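Local atomic coordinates of type IV pilus assembly protein PilF (Pseudomonas aeruginosa, PDB entry 2HO1), a protein that is required for the outer-membrane localization of the secretin PilQ and its assembly into dodecamers, and thereby for type IV pilus function and twitching motility. Residues A[82-95]-A[110-123]. Residues are numbered along the deposited sequence; the frame is centred on the assembly and turned at random. Where two conformers were deposited one is given.
Sequences QTEMEPKLADEEYR and NYGGFLYEQKRYEE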
loop_
_atom_site.group_PDB
_atom_site.type_symbol
_atom_site.label_atom_id
_atom_site.label_comp_id
_atom_site.label_asym_id
_atom_site.label_seq_id
_atom_site.Cartn_x
_atom_site.Cartn_y
_atom_site.Cartn_z
ATOM N N GLN A 82 -18.094 12.771 -12.706
ATOM C CA GLN A 82 -17.667 13.183 -11.379
ATOM C C GLN A 82 -17.799 14.687 -11.299
ATOM O O GLN A 82 -18.266 15.230 -10.310
ATOM C CB GLN A 82 -16.206 12.752 -11.168
ATOM C CG GLN A 82 -15.458 13.383 -10.002
ATOM C CD GLN A 82 -14.034 12.799 -9.877
ATOM O OE1 GLN A 82 -13.569 12.075 -10.770
ATOM N NE2 GLN A 82 -13.355 13.109 -8.786
ATOM N N THR A 83 -17.373 15.363 -12.353
ATOM C CA THR A 83 -17.461 16.815 -12.415
ATOM C C THR A 83 -18.946 17.283 -12.397
ATOM O O THR A 83 -19.272 18.321 -11.822
ATOM C CB THR A 83 -16.762 17.340 -13.698
ATOM O OG1 THR A 83 -15.401 16.868 -13.721
ATOM C CG2 THR A 83 -16.793 18.889 -13.741
ATOM N N GLU A 84 -19.831 16.525 -13.039
ATOM C CA GLU A 84 -21.267 16.868 -13.045
ATOM C C GLU A 84 -22.034 16.356 -11.824
ATOM O O GLU A 84 -23.264 16.332 -11.840
ATOM C CB GLU A 84 -21.968 16.297 -14.255
ATOM C CG GLU A 84 -21.406 16.748 -15.561
ATOM C CD GLU A 84 -22.158 16.149 -16.719
ATOM O OE1 GLU A 84 -22.711 15.027 -16.579
ATOM O OE2 GLU A 84 -22.182 16.804 -17.775
HETATM N N MSE A 85 -21.307 15.929 -10.799
HETATM C CA MSE A 85 -21.917 15.416 -9.575
HETATM C C MSE A 85 -22.901 14.276 -9.815
HETATM O O MSE A 85 -24.006 14.262 -9.270
HETATM C CB MSE A 85 -22.615 16.542 -8.820
HETATM C CG MSE A 85 -21.663 17.657 -8.395
HETATM SE SE MSE A 85 -20.309 17.066 -7.149
HETATM C CE MSE A 85 -21.199 17.489 -5.495
ATOM N N GLU A 86 -22.490 13.331 -10.652
ATOM C CA GLU A 86 -23.294 12.145 -10.947
ATOM C C GLU A 86 -22.399 11.010 -10.458
ATOM O O GLU A 86 -21.799 10.303 -11.249
ATOM C CB GLU A 86 -23.555 12.018 -12.450
ATOM C CG GLU A 86 -24.599 13.019 -13.010
ATOM C CD GLU A 86 -26.036 12.615 -12.616
ATOM O OE1 GLU A 86 -26.219 11.465 -12.132
ATOM O OE2 GLU A 86 -26.962 13.435 -12.809
ATOM N N PRO A 87 -22.294 10.831 -9.124
ATOM C CA PRO A 87 -21.443 9.773 -8.562
ATOM C C PRO A 87 -21.721 8.332 -8.993
ATOM O O PRO A 87 -20.771 7.552 -9.146
ATOM C CB PRO A 87 -21.556 9.997 -7.059
ATOM C CG PRO A 87 -22.951 10.533 -6.888
ATOM C CD PRO A 87 -23.018 11.541 -8.061
ATOM N N LYS A 88 -22.981 7.952 -9.231
ATOM C CA LYS A 88 -23.248 6.570 -9.656
ATOM C C LYS A 88 -22.640 6.307 -11.008
ATOM O O LYS A 88 -22.038 5.242 -11.243
ATOM C CB LYS A 88 -24.758 6.257 -9.743
ATOM C CG LYS A 88 -25.398 5.877 -8.433
ATOM C CD LYS A 88 -25.221 4.384 -8.202
ATOM C CE LYS A 88 -25.407 4.016 -6.733
ATOM N NZ LYS A 88 -26.634 4.623 -6.157
ATOM N N LEU A 89 -22.825 7.255 -11.922
ATOM C CA LEU A 89 -22.290 7.120 -13.276
ATOM C C LEU A 89 -20.762 7.171 -13.252
ATOM O O LEU A 89 -20.095 6.407 -13.948
ATOM C CB LEU A 89 -22.833 8.230 -14.189
ATOM C CG LEU A 89 -24.377 8.327 -14.247
ATOM C CD1 LEU A 89 -24.794 9.335 -15.360
ATOM C CD2 LEU A 89 -24.981 6.932 -14.532
ATOM N N ALA A 90 -20.214 8.077 -12.458
ATOM C CA ALA A 90 -18.758 8.202 -12.380
ATOM C C ALA A 90 -18.160 6.886 -11.867
ATOM O O ALA A 90 -17.228 6.360 -12.469
ATOM C CB ALA A 90 -18.374 9.371 -11.459
ATOM N N ASP A 91 -18.728 6.348 -10.780
ATOM C CA ASP A 91 -18.267 5.097 -10.187
ATOM C C ASP A 91 -18.288 3.963 -11.215
ATOM O O ASP A 91 -17.333 3.166 -11.335
ATOM C CB ASP A 91 -19.152 4.685 -8.994
ATOM C CG ASP A 91 -18.566 3.516 -8.227
ATOM O OD1 ASP A 91 -17.715 3.771 -7.353
ATOM O OD2 ASP A 91 -18.921 2.352 -8.514
ATOM N N GLU A 92 -19.384 3.874 -11.959
ATOM C CA GLU A 92 -19.488 2.826 -12.972
ATOM C C GLU A 92 -18.406 2.970 -14.075
ATOM O O GLU A 92 -17.895 1.970 -14.603
ATOM C CB GLU A 92 -20.860 2.878 -13.624
ATOM C CG GLU A 92 -21.085 1.825 -14.687
ATOM C CD GLU A 92 -22.486 1.922 -15.246
ATOM O OE1 GLU A 92 -22.707 2.679 -16.204
ATOM O OE2 GLU A 92 -23.376 1.260 -14.693
ATOM N N GLU A 93 -18.088 4.202 -14.444
ATOM C CA GLU A 93 -17.087 4.407 -15.479
ATOM C C GLU A 93 -15.684 4.141 -14.930
ATOM O O GLU A 93 -14.833 3.627 -15.638
ATOM C CB GLU A 93 -17.189 5.811 -16.047
ATOM C CG GLU A 93 -18.354 6.003 -17.033
ATOM C CD GLU A 93 -18.317 5.016 -18.198
ATOM O OE1 GLU A 93 -17.241 4.831 -18.820
ATOM O OE2 GLU A 93 -19.375 4.428 -18.509
ATOM N N TYR A 94 -15.436 4.531 -13.679
ATOM C CA TYR A 94 -14.162 4.236 -13.045
ATOM C C TYR A 94 -13.942 2.731 -12.981
ATOM O O TYR A 94 -12.845 2.249 -13.240
ATOM C CB TYR A 94 -14.087 4.857 -11.651
ATOM C CG TYR A 94 -13.520 6.260 -11.628
ATOM C CD1 TYR A 94 -12.316 6.554 -12.252
ATOM C CD2 TYR A 94 -14.187 7.290 -10.980
ATOM C CE1 TYR A 94 -11.796 7.831 -12.233
ATOM C CE2 TYR A 94 -13.673 8.568 -10.956
ATOM C CZ TYR A 94 -12.476 8.835 -11.583
ATOM O OH TYR A 94 -11.961 10.107 -11.560
ATOM N N ARG A 95 -14.992 1.982 -12.665
ATOM C CA ARG A 95 -14.866 0.535 -12.600
ATOM C C ARG A 95 -14.663 -0.090 -13.970
ATOM O O ARG A 95 -13.918 -1.055 -14.094
ATOM C CB ARG A 95 -16.077 -0.090 -11.899
ATOM C CG ARG A 95 -16.130 0.212 -10.424
ATOM C CD ARG A 95 -17.252 -0.587 -9.822
ATOM N NE ARG A 95 -17.708 -0.140 -8.517
ATOM C CZ ARG A 95 -17.077 -0.353 -7.361
ATOM N NH1 ARG A 95 -15.913 -1.008 -7.328
ATOM N NH2 ARG A 95 -17.646 0.044 -6.222
ATOM N N ASN A 110 -7.070 8.511 -9.641
ATOM C CA ASN A 110 -8.220 9.364 -9.899
ATOM C C ASN A 110 -9.464 8.772 -9.193
ATOM O O ASN A 110 -10.259 9.507 -8.600
ATOM C CB ASN A 110 -8.497 9.459 -11.399
ATOM C CG ASN A 110 -7.458 10.328 -12.145
ATOM O OD1 ASN A 110 -6.726 11.085 -11.531
ATOM N ND2 ASN A 110 -7.416 10.218 -13.460
ATOM N N TYR A 111 -9.635 7.453 -9.277
ATOM C CA TYR A 111 -10.770 6.808 -8.635
ATOM C C TYR A 111 -10.691 6.925 -7.094
ATOM O O TYR A 111 -11.691 7.262 -6.427
ATOM C CB TYR A 111 -10.876 5.343 -9.102
ATOM C CG TYR A 111 -12.112 4.566 -8.605
ATOM C CD1 TYR A 111 -13.336 5.220 -8.339
ATOM C CD2 TYR A 111 -12.070 3.173 -8.469
ATOM C CE1 TYR A 111 -14.477 4.487 -7.956
ATOM C CE2 TYR A 111 -13.201 2.435 -8.096
ATOM C CZ TYR A 111 -14.405 3.103 -7.835
ATOM O OH TYR A 111 -15.493 2.369 -7.385
ATOM N N GLY A 112 -9.515 6.674 -6.520
ATOM C CA GLY A 112 -9.384 6.813 -5.079
ATOM C C GLY A 112 -9.640 8.241 -4.623
ATOM O O GLY A 112 -10.158 8.491 -3.495
ATOM N N GLY A 113 -9.270 9.188 -5.489
ATOM C CA GLY A 113 -9.514 10.598 -5.188
ATOM C C GLY A 113 -11.045 10.805 -5.171
ATOM O O GLY A 113 -11.596 11.492 -4.304
ATOM N N PHE A 114 -11.722 10.183 -6.134
ATOM C CA PHE A 114 -13.195 10.265 -6.253
ATOM C C PHE A 114 -13.803 9.655 -4.977
ATOM O O PHE A 114 -14.667 10.269 -4.320
ATOM C CB PHE A 114 -13.667 9.479 -7.486
ATOM C CG PHE A 114 -15.160 9.223 -7.515
ATOM C CD1 PHE A 114 -16.063 10.276 -7.703
ATOM C CD2 PHE A 114 -15.663 7.939 -7.316
ATOM C CE1 PHE A 114 -17.458 10.048 -7.697
ATOM C CE2 PHE A 114 -17.035 7.698 -7.302
ATOM C CZ PHE A 114 -17.939 8.756 -7.495
ATOM N N LEU A 115 -13.338 8.456 -4.625
ATOM C CA LEU A 115 -13.835 7.773 -3.435
ATOM C C LEU A 115 -13.681 8.620 -2.180
ATOM O O LEU A 115 -14.571 8.626 -1.325
ATOM C CB LEU A 115 -13.163 6.408 -3.263
ATOM C CG LEU A 115 -13.579 5.433 -4.369
ATOM C CD1 LEU A 115 -12.643 4.222 -4.357
ATOM C CD2 LEU A 115 -15.066 5.026 -4.192
ATOM N N TYR A 116 -12.568 9.343 -2.080
ATOM C CA TYR A 116 -12.294 10.231 -0.944
ATOM C C TYR A 116 -13.362 11.365 -0.886
ATOM O O TYR A 116 -13.891 11.680 0.178
ATOM C CB TYR A 116 -10.892 10.832 -1.091
ATOM C CG TYR A 116 -10.561 11.984 -0.151
ATOM C CD1 TYR A 116 -10.346 11.758 1.203
ATOM C CD2 TYR A 116 -10.477 13.291 -0.616
ATOM C CE1 TYR A 116 -10.061 12.795 2.071
ATOM C CE2 TYR A 116 -10.187 14.351 0.251
ATOM C CZ TYR A 116 -9.984 14.085 1.591
ATOM O OH TYR A 116 -9.701 15.090 2.475
ATOM N N GLU A 117 -13.657 11.978 -2.029
ATOM C CA GLU A 117 -14.666 13.032 -2.102
ATOM C C GLU A 117 -16.046 12.487 -1.726
ATOM O O GLU A 117 -16.882 13.220 -1.213
ATOM C CB GLU A 117 -14.741 13.591 -3.522
ATOM C CG GLU A 117 -13.587 14.473 -3.907
ATOM C CD GLU A 117 -13.483 14.697 -5.411
ATOM O OE1 GLU A 117 -14.450 14.406 -6.155
ATOM O OE2 GLU A 117 -12.416 15.173 -5.850
ATOM N N GLN A 118 -16.286 11.207 -2.014
ATOM C CA GLN A 118 -17.557 10.569 -1.701
ATOM C C GLN A 118 -17.590 10.030 -0.282
ATOM O O GLN A 118 -18.548 9.400 0.115
ATOM C CB GLN A 118 -17.790 9.412 -2.652
ATOM C CG GLN A 118 -17.886 9.840 -4.079
ATOM C CD GLN A 118 -19.140 10.595 -4.331
ATOM O OE1 GLN A 118 -20.240 10.089 -4.040
ATOM N NE2 GLN A 118 -19.009 11.812 -4.873
ATOM N N LYS A 119 -16.514 10.239 0.456
ATOM C CA LYS A 119 -16.398 9.790 1.843
ATOM C C LYS A 119 -16.387 8.272 2.020
ATOM O O LYS A 119 -16.735 7.761 3.064
ATOM C CB LYS A 119 -17.488 10.473 2.687
ATOM C CG LYS A 119 -17.535 11.991 2.380
ATOM C CD LYS A 119 -18.167 12.861 3.479
ATOM C CE LYS A 119 -18.351 14.321 2.984
ATOM N NZ LYS A 119 -17.080 15.005 2.517
ATOM N N ARG A 120 -15.965 7.561 0.978
ATOM C CA ARG A 120 -15.870 6.108 1.010
ATOM C C ARG A 120 -14.392 5.824 1.279
ATOM O O ARG A 120 -13.703 5.242 0.456
ATOM C CB ARG A 120 -16.302 5.520 -0.339
ATOM C CG ARG A 120 -17.835 5.628 -0.596
ATOM C CD ARG A 120 -18.231 5.441 -2.045
ATOM N NE ARG A 120 -17.907 4.112 -2.564
ATOM C CZ ARG A 120 -18.038 3.779 -3.841
ATOM N NH1 ARG A 120 -18.504 4.667 -4.712
ATOM N NH2 ARG A 120 -17.624 2.596 -4.272
ATOM N N TYR A 121 -13.936 6.222 2.457
ATOM C CA TYR A 121 -12.538 6.103 2.849
ATOM C C TYR A 121 -11.885 4.736 2.777
ATOM O O TYR A 121 -10.746 4.614 2.311
ATOM C CB TYR A 121 -12.384 6.683 4.234
ATOM C CG TYR A 121 -12.987 8.058 4.320
ATOM C CD1 TYR A 121 -12.582 9.063 3.448
ATOM C CD2 TYR A 121 -13.958 8.366 5.296
ATOM C CE1 TYR A 121 -13.116 10.347 3.536
ATOM C CE2 TYR A 121 -14.500 9.646 5.397
ATOM C CZ TYR A 121 -14.080 10.633 4.517
ATOM O OH TYR A 121 -14.621 11.896 4.578
ATOM N N GLU A 122 -12.575 3.701 3.234
ATOM C CA GLU A 122 -11.980 2.371 3.170
ATOM C C GLU A 122 -11.673 2.004 1.725
ATOM O O GLU A 122 -10.595 1.511 1.408
ATOM C CB GLU A 122 -12.898 1.332 3.788
ATOM N N GLU A 123 -12.617 2.250 0.839
ATOM C CA GLU A 123 -12.398 1.915 -0.549
ATOM C C GLU A 123 -11.350 2.821 -1.198
ATOM O O GLU A 123 -10.575 2.351 -2.012
ATOM C CB GLU A 123 -13.719 1.973 -1.327
ATOM C CG GLU A 123 -14.750 0.924 -0.886
ATOM C CD GLU A 123 -16.148 1.270 -1.398
ATOM O OE1 GLU A 123 -16.843 2.062 -0.747
ATOM O OE2 GLU A 123 -16.537 0.785 -2.465
HETATM O O HOH W 1 -10.466 12.325 -8.756
HETATM O O HOH W 2 -15.663 -1.544 -3.896
#
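With CG trans to the backbone nitrogen in both D91 (chi1 -171°) and Y111 (chi1 -175°), carboxylate and phenol swing in from flanking positions and meet between helices assigned to the second and third tetratricopeptide repeats. Helix 87-100 runs nearly antiparallel to helix 105-117; the axes of 87-95 and 110-117 come within 10.6 Å, at 154°. D91 OD1 accepts two bonds from opposite faces of the carboxylate plane: Y111 OH donates at 2.6 Å, and R120 NH1, as part of a salt bridge, at 2.9 Å. R95 NE bonds to the other oxygen, D91 OD2, on the syn side, with OD2 well out of the guanidinium plane of R95. R120 also grips E123 side-on through NE and NH2, both bonds almost straight, while the methyl L115 CD2 covers one face of its guanidinium. R95 NH2 and R120 NH2 come within 3.2 Å of each other beside the carboxylates of D91 and E123, whose negative charge probably makes that closeness tolerable.

Deeper in, Y94, Y111 and F114 make an aromatic cluster. The Y94 and Y111 rings lie near parallel but slid apart, and each receives a CH-pi contact from the other's chain: Y94 CB sits over the Y111 face, and Y111 CA stands 3.8 Å from the centroid of the Y94 ring, almost on its normal. F114 is the knob, pushed in among Q82, A90, D91 and Y94, with its CZ reaching P87 CB. On the far side of the cluster, the extended chain of Q82 carries its amide to where bonds at both ends hold it. OE1 accepts from Y94 OH, in the carbonyl plane. NE2 gives one hydrogen to E117 OE1 at 3.1 Å, approaching from above that carboxylate's plane, and another to a water that donates in turn to the backbone oxygen N110 O.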